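PDB 4H3K: RNA polymerase II subunit A C-terminal domain phosphatase SSU72, which removes phosphate from serine and threonine residues of the C-terminal domain of RNA polymerase II, acting in RNA processing, termination and pre-mRNA polyadenylation. Local coordinates for residues 64-75 against 87-96; 116-124 against 138-146. The protein carries 1 engineered substitution. All blocks are in the same frame, centred on the assembly; numbering follows the deposited sequence.

How the interactions relate
Interaction 1 and interaction 2 follow each other along the chain, the first closing at residue 96 before the second opens at 116, with helix 101-109 in the interval. Their centres lie 29 Å apart and their nearest atoms about 9 Å, so they do not touch. Interaction 1 is the more peripheral, about 21 Å from the chain centre against about 13 Å, and ties the two-stranded antiparallel sheet 62-64/73-75 to helix 81-98. Interaction 2 lies beside the main five-stranded sheet, packing the loop before strand 127-130 against helix 133-145, whose side chains touch that sheet. Together they describe an outlying helix-and-hairpin element and the alpha/beta core from which it extends.

Interaction 1. Residues 64-75 against 87-96; sequences LPGPAPDKPNVY and DLLRKDKELY
With Asn73 and Tyr75 turned to face Leu88 and Tyr96, strand 73-75 runs antiparallel to helix 87-96 (177° between their N-to-C directions), the axes of these short segments 11.8 Å apart at closest approach, a distance bridged by side chains. At one end the Tyr75 hydroxyl donates to Asp87; OD2 lies at the edge of the ring, in its plane, with the carboxylate turned almost perpendicular to the ring. The modelled OH to OD2 separation is so short that its exact value is doubtful. In the middle, Asn73 ND2 donates to Tyr96 OH at 2.9 Å, nearly straight at 171° and within the amide plane. The same nitrogen also makes a weak bond to Pro65 O, so one amide links both sides of the loop to the helix. With Tyr96 CG anti to its carbonyl carbon (chi1 -59°), the ring sits between its helix neighbours: Leu88 CG lies 3.6 Å above one face and Leu95 CG 4.3 Å above the other. Pro65 O approaches the ring edge, 3.4 Å from Tyr96 CE1. Leu95 CD2 rests 3.6 Å from Pro67 CA, in apolar contact with the proline. Leu64 CD2 meets Leu88 CD2 at 4.2 Å, and the Leu64 side chain also touches Met104 of helix 101-109. This hairpin-on-helix arrangement is consistent with the cap subdomain that Ssu72 phosphatases add to a low-molecular-weight tyrosine phosphatase-like core.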
loop_
_atom_site.group_PDB
_atom_site.type_symbol
_atom_site.label_atom_id
_atom_site.label_comp_id
_atom_site.label_asym_id
_atom_site.label_seq_id
_atom_site.Cartn_x
_atom_site.Cartn_y
_atom_site.Cartn_z
ATOM N N LEU B 64 8.814 30.542 -2.403
ATOM C CA LEU B 64 8.033 31.463 -1.616
ATOM C C LEU B 64 7.746 32.660 -2.516
ATOM O O LEU B 64 8.577 32.985 -3.384
ATOM C CB LEU B 64 8.851 31.908 -0.409
ATOM C CG LEU B 64 8.671 31.310 0.988
ATOM C CD1 LEU B 64 7.657 30.181 1.066
ATOM C CD2 LEU B 64 10.012 30.945 1.659
ATOM N N PRO B 65 6.580 33.312 -2.336
ATOM C CA PRO B 65 6.301 34.510 -3.130
ATOM C C PRO B 65 7.365 35.589 -2.895
ATOM O O PRO B 65 7.924 35.658 -1.810
ATOM C CB PRO B 65 4.943 34.982 -2.585
ATOM C CG PRO B 65 4.275 33.719 -2.071
ATOM C CD PRO B 65 5.409 32.883 -1.529
ATOM N N GLY B 66 7.655 36.400 -3.910
ATOM C CA GLY B 66 8.578 37.529 -3.755
ATOM C C GLY B 66 7.933 38.826 -4.227
ATOM O O GLY B 66 6.700 38.904 -4.295
ATOM N N PRO B 67 8.762 39.831 -4.613
ATOM C CA PRO B 67 8.281 41.178 -4.948
ATOM C C PRO B 67 7.384 41.245 -6.189
ATOM O O PRO B 67 6.664 42.226 -6.384
ATOM C CB PRO B 67 9.577 41.981 -5.156
ATOM C CG PRO B 67 10.605 40.978 -5.528
ATOM C CD PRO B 67 10.225 39.713 -4.777
ATOM N N ALA B 68 7.439 40.222 -7.025
ATOM C CA ALA B 68 6.578 40.148 -8.182
ATOM C C ALA B 68 6.254 38.680 -8.454
ATOM O O ALA B 68 7.024 37.783 -8.063
ATOM C CB ALA B 68 7.243 40.811 -9.385
ATOM N N PRO B 69 5.101 38.419 -9.091
ATOM C CA PRO B 69 4.709 37.041 -9.426
ATOM C C PRO B 69 5.757 36.238 -10.213
ATOM O O PRO B 69 5.824 35.022 -10.047
ATOM C CB PRO B 69 3.431 37.241 -10.246
ATOM C CG PRO B 69 2.807 38.470 -9.595
ATOM C CD PRO B 69 4.007 39.379 -9.350
ATOM N N ASP B 70 6.562 36.900 -11.047
ATOM C CA ASP B 70 7.651 36.224 -11.777
ATOM C C ASP B 70 9.024 36.360 -11.080
ATOM O O ASP B 70 10.084 36.170 -11.698
ATOM C CB ASP B 70 7.717 36.706 -13.242
ATOM C CG ASP B 70 8.116 38.174 -13.370
ATOM O OD1 ASP B 70 7.857 38.960 -12.430
ATOM O OD2 ASP B 70 8.698 38.549 -14.420
ATOM N N LYS B 71 8.996 36.702 -9.793
ATOM C CA LYS B 71 10.209 36.821 -8.983
ATOM C C LYS B 71 10.078 36.122 -7.625
ATOM O O LYS B 71 10.297 36.746 -6.579
ATOM C CB LYS B 71 10.599 38.293 -8.797
ATOM C CG LYS B 71 11.268 38.891 -10.024
ATOM C CD LYS B 71 11.827 40.274 -9.778
ATOM C CE LYS B 71 12.554 40.757 -11.022
ATOM N NZ LYS B 71 13.340 41.987 -10.718
ATOM N N PRO B 72 9.717 34.820 -7.630
ATOM C CA PRO B 72 9.655 34.138 -6.338
ATOM C C PRO B 72 11.032 34.009 -5.688
ATOM O O PRO B 72 12.071 34.169 -6.351
ATOM C CB PRO B 72 9.134 32.743 -6.705
ATOM C CG PRO B 72 9.481 32.578 -8.163
ATOM C CD PRO B 72 9.307 33.935 -8.737
ATOM N N ASN B 73 11.026 33.736 -4.395
ATOM C CA ASN B 73 12.233 33.343 -3.691
ATOM C C ASN B 73 12.373 31.838 -3.739
ATOM O O ASN B 73 11.401 31.097 -3.549
ATOM C CB ASN B 73 12.154 33.827 -2.262
ATOM C CG ASN B 73 12.131 35.327 -2.180
ATOM O OD1 ASN B 73 13.125 35.983 -2.501
ATOM N ND2 ASN B 73 10.995 35.891 -1.776
ATOM N N VAL B 74 13.579 31.370 -4.000
ATOM C CA VAL B 74 13.778 29.938 -4.121
ATOM C C VAL B 74 14.809 29.463 -3.111
ATOM O O VAL B 74 15.821 30.140 -2.909
ATOM C CB VAL B 74 14.185 29.548 -5.563
ATOM C CG1 VAL B 74 14.510 28.080 -5.630
ATOM C CG2 VAL B 74 13.066 29.854 -6.538
ATOM N N TYR B 75 14.545 28.310 -2.487
ATOM C CA TYR B 75 15.456 27.663 -1.530
ATOM C C TYR B 75 15.565 26.150 -1.775
ATOM O O TYR B 75 14.681 25.535 -2.391
ATOM C CB TYR B 75 14.954 27.872 -0.096
ATOM C CG TYR B 75 14.826 29.309 0.279
ATOM C CD1 TYR B 75 15.905 30.004 0.832
ATOM C CD2 TYR B 75 13.635 29.991 0.068
ATOM C CE1 TYR B 75 15.794 31.353 1.171
ATOM C CE2 TYR B 75 13.508 31.328 0.407
ATOM C CZ TYR B 75 14.587 32.000 0.957
ATOM O OH TYR B 75 14.445 33.319 1.282
ATOM N N ASP B 87 16.630 35.331 6.227
ATOM C CA ASP B 87 16.904 35.758 4.859
ATOM C C ASP B 87 15.866 36.782 4.375
ATOM O O ASP B 87 16.230 37.836 3.849
ATOM C CB ASP B 87 16.967 34.555 3.918
ATOM C CG ASP B 87 17.272 34.949 2.479
ATOM O OD1 ASP B 87 18.384 35.449 2.217
ATOM O OD2 ASP B 87 16.406 34.752 1.601
ATOM N N LEU B 88 14.583 36.484 4.562
ATOM C CA LEU B 88 13.525 37.405 4.135
ATOM C C LEU B 88 13.435 38.683 5.002
ATOM O O LEU B 88 13.031 39.745 4.515
ATOM C CB LEU B 88 12.177 36.686 4.045
ATOM C CG LEU B 88 11.689 36.170 2.674
ATOM C CD1 LEU B 88 12.773 36.026 1.603
ATOM C CD2 LEU B 88 10.909 34.871 2.809
ATOM N N LEU B 89 13.824 38.572 6.271
ATOM C CA LEU B 89 13.802 39.712 7.185
ATOM C C LEU B 89 14.854 40.733 6.753
ATOM O O LEU B 89 14.607 41.929 6.832
ATOM C CB LEU B 89 14.007 39.263 8.647
ATOM C CG LEU B 89 13.905 40.263 9.816
ATOM C CD1 LEU B 89 12.480 40.777 10.047
ATOM C CD2 LEU B 89 14.461 39.643 11.097
ATOM N N ARG B 90 16.000 40.233 6.279
ATOM C CA ARG B 90 17.074 41.044 5.705
ATOM C C ARG B 90 16.647 41.688 4.395
ATOM O O ARG B 90 16.830 42.891 4.216
ATOM C CB ARG B 90 18.347 40.217 5.444
ATOM C CG ARG B 90 18.852 39.367 6.608
ATOM C CD ARG B 90 20.351 39.049 6.505
ATOM N NE ARG B 90 21.165 40.166 6.992
ATOM C CZ ARG B 90 21.219 40.570 8.267
ATOM N NH1 ARG B 90 20.508 39.953 9.211
ATOM N NH2 ARG B 90 21.980 41.602 8.604
ATOM N N LYS B 91 16.088 40.897 3.485
ATOM C CA LYS B 91 15.797 41.360 2.122
ATOM C C LYS B 91 14.831 42.542 2.147
ATOM O O LYS B 91 15.129 43.595 1.578
ATOM C CB LYS B 91 15.325 40.207 1.226
ATOM C CG LYS B 91 16.414 39.246 0.800
ATOM C CD LYS B 91 15.823 37.956 0.251
ATOM C CE LYS B 91 15.461 38.086 -1.215
ATOM N NZ LYS B 91 16.656 37.804 -2.073
ATOM N N ASP B 92 13.682 42.367 2.801
ATOM C CA ASP B 92 12.632 43.382 2.811
ATOM C C ASP B 92 11.651 43.132 3.955
ATOM O O ASP B 92 10.557 42.590 3.749
ATOM C CB ASP B 92 11.907 43.322 1.459
ATOM C CG ASP B 92 11.046 44.559 1.183
ATOM O OD1 ASP B 92 10.536 45.198 2.130
ATOM O OD2 ASP B 92 10.848 44.864 -0.010
ATOM N N LYS B 93 12.049 43.545 5.158
ATOM C CA LYS B 93 11.248 43.344 6.360
ATOM C C LYS B 93 9.792 43.697 6.094
ATOM O O LYS B 93 8.883 43.053 6.599
ATOM C CB LYS B 93 11.807 44.189 7.514
ATOM C CG LYS B 93 10.800 44.567 8.604
ATOM C CD LYS B 93 10.866 46.066 8.895
ATOM C CE LYS B 93 9.502 46.629 9.300
ATOM N NZ LYS B 93 9.040 46.054 10.588
ATOM N N GLU B 94 9.587 44.722 5.277
ATOM C CA GLU B 94 8.278 45.324 5.114
ATOM C C GLU B 94 7.393 44.512 4.205
ATOM O O GLU B 94 6.232 44.282 4.528
ATOM C CB GLU B 94 8.417 46.744 4.570
ATOM C CG GLU B 94 7.087 47.399 4.240
ATOM C CD GLU B 94 6.977 48.794 4.813
ATOM O OE1 GLU B 94 8.033 49.451 4.981
ATOM O OE2 GLU B 94 5.835 49.225 5.105
ATOM N N LEU B 95 7.944 44.087 3.068
ATOM C CA LEU B 95 7.182 43.315 2.099
ATOM C C LEU B 95 6.740 41.985 2.702
ATOM O O LEU B 95 5.594 41.590 2.532
ATOM C CB LEU B 95 7.969 43.100 0.794
ATOM C CG LEU B 95 7.362 42.161 -0.266
ATOM C CD1 LEU B 95 5.982 42.623 -0.756
ATOM C CD2 LEU B 95 8.316 41.980 -1.436
ATOM N N TYR B 96 7.642 41.324 3.431
ATOM C CA TYR B 96 7.380 39.969 3.951
ATOM C C TYR B 96 6.645 39.957 5.298
ATOM O O TYR B 96 6.200 38.898 5.758
ATOM C CB TYR B 96 8.660 39.122 3.942
ATOM C CG TYR B 96 9.237 39.002 2.540
ATOM C CD1 TYR B 96 8.664 38.141 1.598
ATOM C CD2 TYR B 96 10.324 39.783 2.139
ATOM C CE1 TYR B 96 9.171 38.039 0.308
ATOM C CE2 TYR B 96 10.824 39.699 0.860
ATOM C CZ TYR B 96 10.250 38.817 -0.050
ATOM O OH TYR B 96 10.744 38.726 -1.328
#

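Interaction 2. Residues 116-124 against 138-146; sequences ERFQNCKDL and QVVEDLNSR
Phe118 presents one ring face to Val139, whose CG2 stands 4.1 Å from the ring centroid and only 3° off the normal, the geometry of a CH-pi contact. The ring is carried there by a first torsion that sets CG anti to the backbone N (chi1 -175°). The Leu143 side chain crosses the ring at about a right angle, its CD2 4.0 Å from Phe118 CZ, and the Asp142 carboxylate is steeply inclined to the ring, with Asp142 OD2 3.4 Å from Phe118 CD2. Beside it, the aliphatic part of Gln119 lies against the same carboxylate, Gln119 CG to Asp142 CG being 3.7 Å. Phe118 and Leu143 both also touch Ile128 of strand 127-130. The 3-10 turn 118-120 is thus packed on the helix of a beta-alpha-beta crossover: helix 133-145 joins parallel strands 127-130 and 153-159, consistent with an alpha/beta core like that of low-molecular-weight tyrosine phosphatases. Near the C-terminal end of that helix, Arg146, extended from CG to NE, turns its guanidinium toward the loop, with Leu143 CD2 over the centre of one face. Its NH2 forms a salt bridge with Asp142 OD2 at 2.6 Å, met on the syn side but tilted 26° from the carboxylate plane, which helps fix the group's rotation. Three weak hydrogen bonds follow: NH2 to Phe118 O, which lies in the guanidinium plane at its edge, and both NH1 (3.0 Å) and NH2 to Cys121 O. A water donates to Asp123 O at 3.0 Å and accepts weakly from Arg146 NH1, extending the polar network further along the loop.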
loop_
_atom_site.group_PDB
_atom_site.type_symbol
_atom_site.label_atom_id
_atom_site.label_comp_id
_atom_site.label_asym_id
_atom_site.label_seq_id
_atom_site.Cartn_x
_atom_site.Cartn_y
_atom_site.Cartn_z
ATOM N N GLU B 116 9.914 19.214 4.376
ATOM C CA GLU B 116 10.347 17.853 4.089
ATOM C C GLU B 116 9.892 17.405 2.694
ATOM O O GLU B 116 8.739 17.642 2.318
ATOM C CB GLU B 116 9.812 16.886 5.157
ATOM C CG GLU B 116 10.334 17.214 6.583
ATOM C CD GLU B 116 9.579 16.470 7.658
ATOM O OE1 GLU B 116 10.139 15.513 8.196
ATOM O OE2 GLU B 116 8.426 16.814 7.965
ATOM N N ARG B 117 10.807 16.777 1.954
ATOM C CA ARG B 117 10.508 16.197 0.662
ATOM C C ARG B 117 9.824 14.845 0.833
ATOM O O ARG B 117 10.377 13.935 1.489
ATOM C CB ARG B 117 11.771 15.956 -0.158
ATOM C CG ARG B 117 12.531 17.208 -0.538
ATOM C CD ARG B 117 13.662 16.963 -1.586
ATOM N NE ARG B 117 13.383 16.004 -2.675
ATOM C CZ ARG B 117 12.553 16.196 -3.705
ATOM N NH1 ARG B 117 11.843 17.304 -3.803
ATOM N NH2 ARG B 117 12.440 15.264 -4.642
ATOM N N PHE B 118 8.651 14.706 0.224
ATOM C CA PHE B 118 7.930 13.425 0.221
ATOM C C PHE B 118 8.791 12.253 -0.293
ATOM O O PHE B 118 8.789 11.151 0.267
ATOM C CB PHE B 118 6.689 13.534 -0.669
ATOM C CG PHE B 118 5.822 12.314 -0.632
ATOM C CD1 PHE B 118 4.828 12.183 0.337
ATOM C CD2 PHE B 118 5.981 11.308 -1.577
ATOM C CE1 PHE B 118 4.019 11.037 0.370
ATOM C CE2 PHE B 118 5.184 10.179 -1.563
ATOM C CZ PHE B 118 4.201 10.033 -0.578
ATOM N N GLN B 119 9.496 12.499 -1.385
ATOM C CA GLN B 119 10.266 11.439 -2.035
ATOM C C GLN B 119 11.392 10.912 -1.134
ATOM O O GLN B 119 11.941 9.844 -1.408
ATOM C CB GLN B 119 10.797 11.900 -3.400
ATOM C CG GLN B 119 9.701 12.244 -4.411
ATOM C CD GLN B 119 9.247 13.721 -4.436
ATOM O OE1 GLN B 119 8.846 14.200 -5.481
ATOM N NE2 GLN B 119 9.301 14.419 -3.303
ATOM N N ASN B 120 11.708 11.637 -0.055
ATOM C CA ASN B 120 12.774 11.216 0.889
ATOM C C ASN B 120 12.303 10.453 2.090
ATOM O O ASN B 120 13.120 9.860 2.793
ATOM C CB ASN B 120 13.579 12.402 1.425
ATOM C CG ASN B 120 14.356 13.106 0.357
ATOM O OD1 ASN B 120 14.741 12.510 -0.661
ATOM N ND2 ASN B 120 14.583 14.398 0.566
ATOM N N CYS B 121 11.008 10.491 2.364
ATOM C CA CYS B 121 10.496 9.835 3.565
ATOM C C CYS B 121 10.033 8.412 3.289
ATOM O O CYS B 121 9.695 8.069 2.154
ATOM C CB CYS B 121 9.363 10.641 4.203
ATOM S SG CYS B 121 8.959 10.110 5.890
ATOM N N LYS B 122 9.983 7.625 4.363
ATOM C CA LYS B 122 9.728 6.183 4.330
ATOM C C LYS B 122 8.639 5.753 5.339
ATOM O O LYS B 122 8.536 4.567 5.679
ATOM C CB LYS B 122 11.036 5.437 4.639
ATOM C CG LYS B 122 11.718 5.838 5.997
ATOM C CD LYS B 122 11.522 7.343 6.367
ATOM C CE LYS B 122 12.714 7.934 7.117
ATOM N NZ LYS B 122 12.433 8.008 8.584
ATOM N N ASP B 123 7.841 6.711 5.815
ATOM C CA ASP B 123 6.777 6.461 6.798
ATOM C C ASP B 123 5.533 5.850 6.148
ATOM O O ASP B 123 5.330 6.029 4.954
ATOM C CB ASP B 123 6.387 7.780 7.450
ATOM C CG ASP B 123 6.339 7.694 8.952
ATOM O OD1 ASP B 123 5.888 6.650 9.467
ATOM O OD2 ASP B 123 6.752 8.686 9.605
ATOM N N LEU B 124 4.710 5.138 6.925
ATOM C CA LEU B 124 3.436 4.606 6.416
ATOM C C LEU B 124 2.240 5.449 6.840
ATOM O O LEU B 124 2.166 5.909 7.993
ATOM C CB LEU B 124 3.203 3.152 6.851
ATOM C CG LEU B 124 4.334 2.131 6.633
ATOM C CD1 LEU B 124 3.924 0.727 7.096
ATOM C CD2 LEU B 124 4.747 2.111 5.177
ATOM N N GLN B 138 2.998 13.418 -8.653
ATOM C CA GLN B 138 4.345 13.186 -8.135
ATOM C C GLN B 138 4.315 12.155 -7.014
ATOM O O GLN B 138 5.172 11.254 -6.944
ATOM C CB GLN B 138 4.980 14.516 -7.679
ATOM C CG GLN B 138 5.397 15.376 -8.896
ATOM C CD GLN B 138 5.941 16.753 -8.550
ATOM O OE1 GLN B 138 5.381 17.498 -7.723
ATOM N NE2 GLN B 138 7.037 17.110 -9.206
ATOM N N VAL B 139 3.330 12.282 -6.139
ATOM C CA VAL B 139 3.187 11.310 -5.067
ATOM C C VAL B 139 2.969 9.909 -5.650
ATOM O O VAL B 139 3.611 8.937 -5.240
ATOM C CB VAL B 139 1.973 11.657 -4.141
ATOM C CG1 VAL B 139 1.559 10.423 -3.335
ATOM C CG2 VAL B 139 2.337 12.863 -3.217
ATOM N N VAL B 140 2.070 9.804 -6.626
ATOM C CA VAL B 140 1.790 8.503 -7.254
ATOM C C VAL B 140 3.000 7.930 -8.009
ATOM O O VAL B 140 3.317 6.731 -7.869
ATOM C CB VAL B 140 0.540 8.577 -8.160
ATOM C CG1 VAL B 140 0.378 7.288 -8.978
ATOM C CG2 VAL B 140 -0.704 8.803 -7.284
ATOM N N GLU B 141 3.681 8.779 -8.784
ATOM C CA GLU B 141 4.883 8.335 -9.468
ATOM C C GLU B 141 5.891 7.767 -8.473
ATOM O O GLU B 141 6.468 6.707 -8.706
ATOM C CB GLU B 141 5.555 9.465 -10.247
ATOM C CG GLU B 141 6.749 8.887 -11.070
ATOM C CD GLU B 141 7.298 9.842 -12.092
ATOM O OE1 GLU B 141 7.047 11.060 -11.957
ATOM O OE2 GLU B 141 7.983 9.362 -13.035
ATOM N N ASP B 142 6.122 8.497 -7.381
ATOM C CA ASP B 142 7.055 8.054 -6.364
ATOM C C ASP B 142 6.644 6.681 -5.758
ATOM O O ASP B 142 7.407 5.727 -5.805
ATOM C CB ASP B 142 7.147 9.106 -5.258
ATOM C CG ASP B 142 8.238 8.810 -4.277
ATOM O OD1 ASP B 142 9.276 8.283 -4.704
ATOM O OD2 ASP B 142 8.080 9.084 -3.081
ATOM N N LEU B 143 5.454 6.589 -5.169
ATOM C CA LEU B 143 5.041 5.333 -4.529
ATOM C C LEU B 143 4.959 4.153 -5.500
ATOM O O LEU B 143 5.273 3.014 -5.135
ATOM C CB LEU B 143 3.676 5.521 -3.840
ATOM C CG LEU B 143 3.660 6.586 -2.735
ATOM C CD1 LEU B 143 2.230 6.775 -2.177
ATOM C CD2 LEU B 143 4.692 6.228 -1.601
ATOM N N ASN B 144 4.547 4.417 -6.740
ATOM C CA ASN B 144 4.458 3.349 -7.739
ATOM C C ASN B 144 5.842 2.855 -8.185
ATOM O O ASN B 144 5.957 1.761 -8.724
ATOM C CB ASN B 144 3.645 3.792 -8.969
ATOM C CG ASN B 144 3.406 2.637 -9.966
ATOM O OD1 ASN B 144 2.679 1.685 -9.668
ATOM N ND2 ASN B 144 4.019 2.727 -11.148
ATOM N N SER B 145 6.878 3.651 -7.971
ATOM C CA SER B 145 8.255 3.236 -8.307
ATOM C C SER B 145 9.005 2.598 -7.106
ATOM O O SER B 145 10.113 2.118 -7.260
ATOM C CB SER B 145 9.033 4.429 -8.852
ATOM O OG SER B 145 9.271 5.328 -7.791
ATOM N N ARG B 146 8.389 2.577 -5.918
ATOM C CA ARG B 146 8.959 1.834 -4.773
ATOM C C ARG B 146 8.528 0.368 -4.818
ATOM O O ARG B 146 7.379 0.078 -5.122
ATOM C CB ARG B 146 8.513 2.460 -3.439
ATOM C CG ARG B 146 8.906 3.934 -3.279
ATOM C CD ARG B 146 8.450 4.502 -1.933
ATOM N NE ARG B 146 8.608 5.957 -1.876
ATOM C CZ ARG B 146 8.494 6.692 -0.772
ATOM N NH1 ARG B 146 8.216 6.121 0.391
ATOM N NH2 ARG B 146 8.629 8.011 -0.831
HETATM O O HOH W 1 6.607 7.750 2.813
#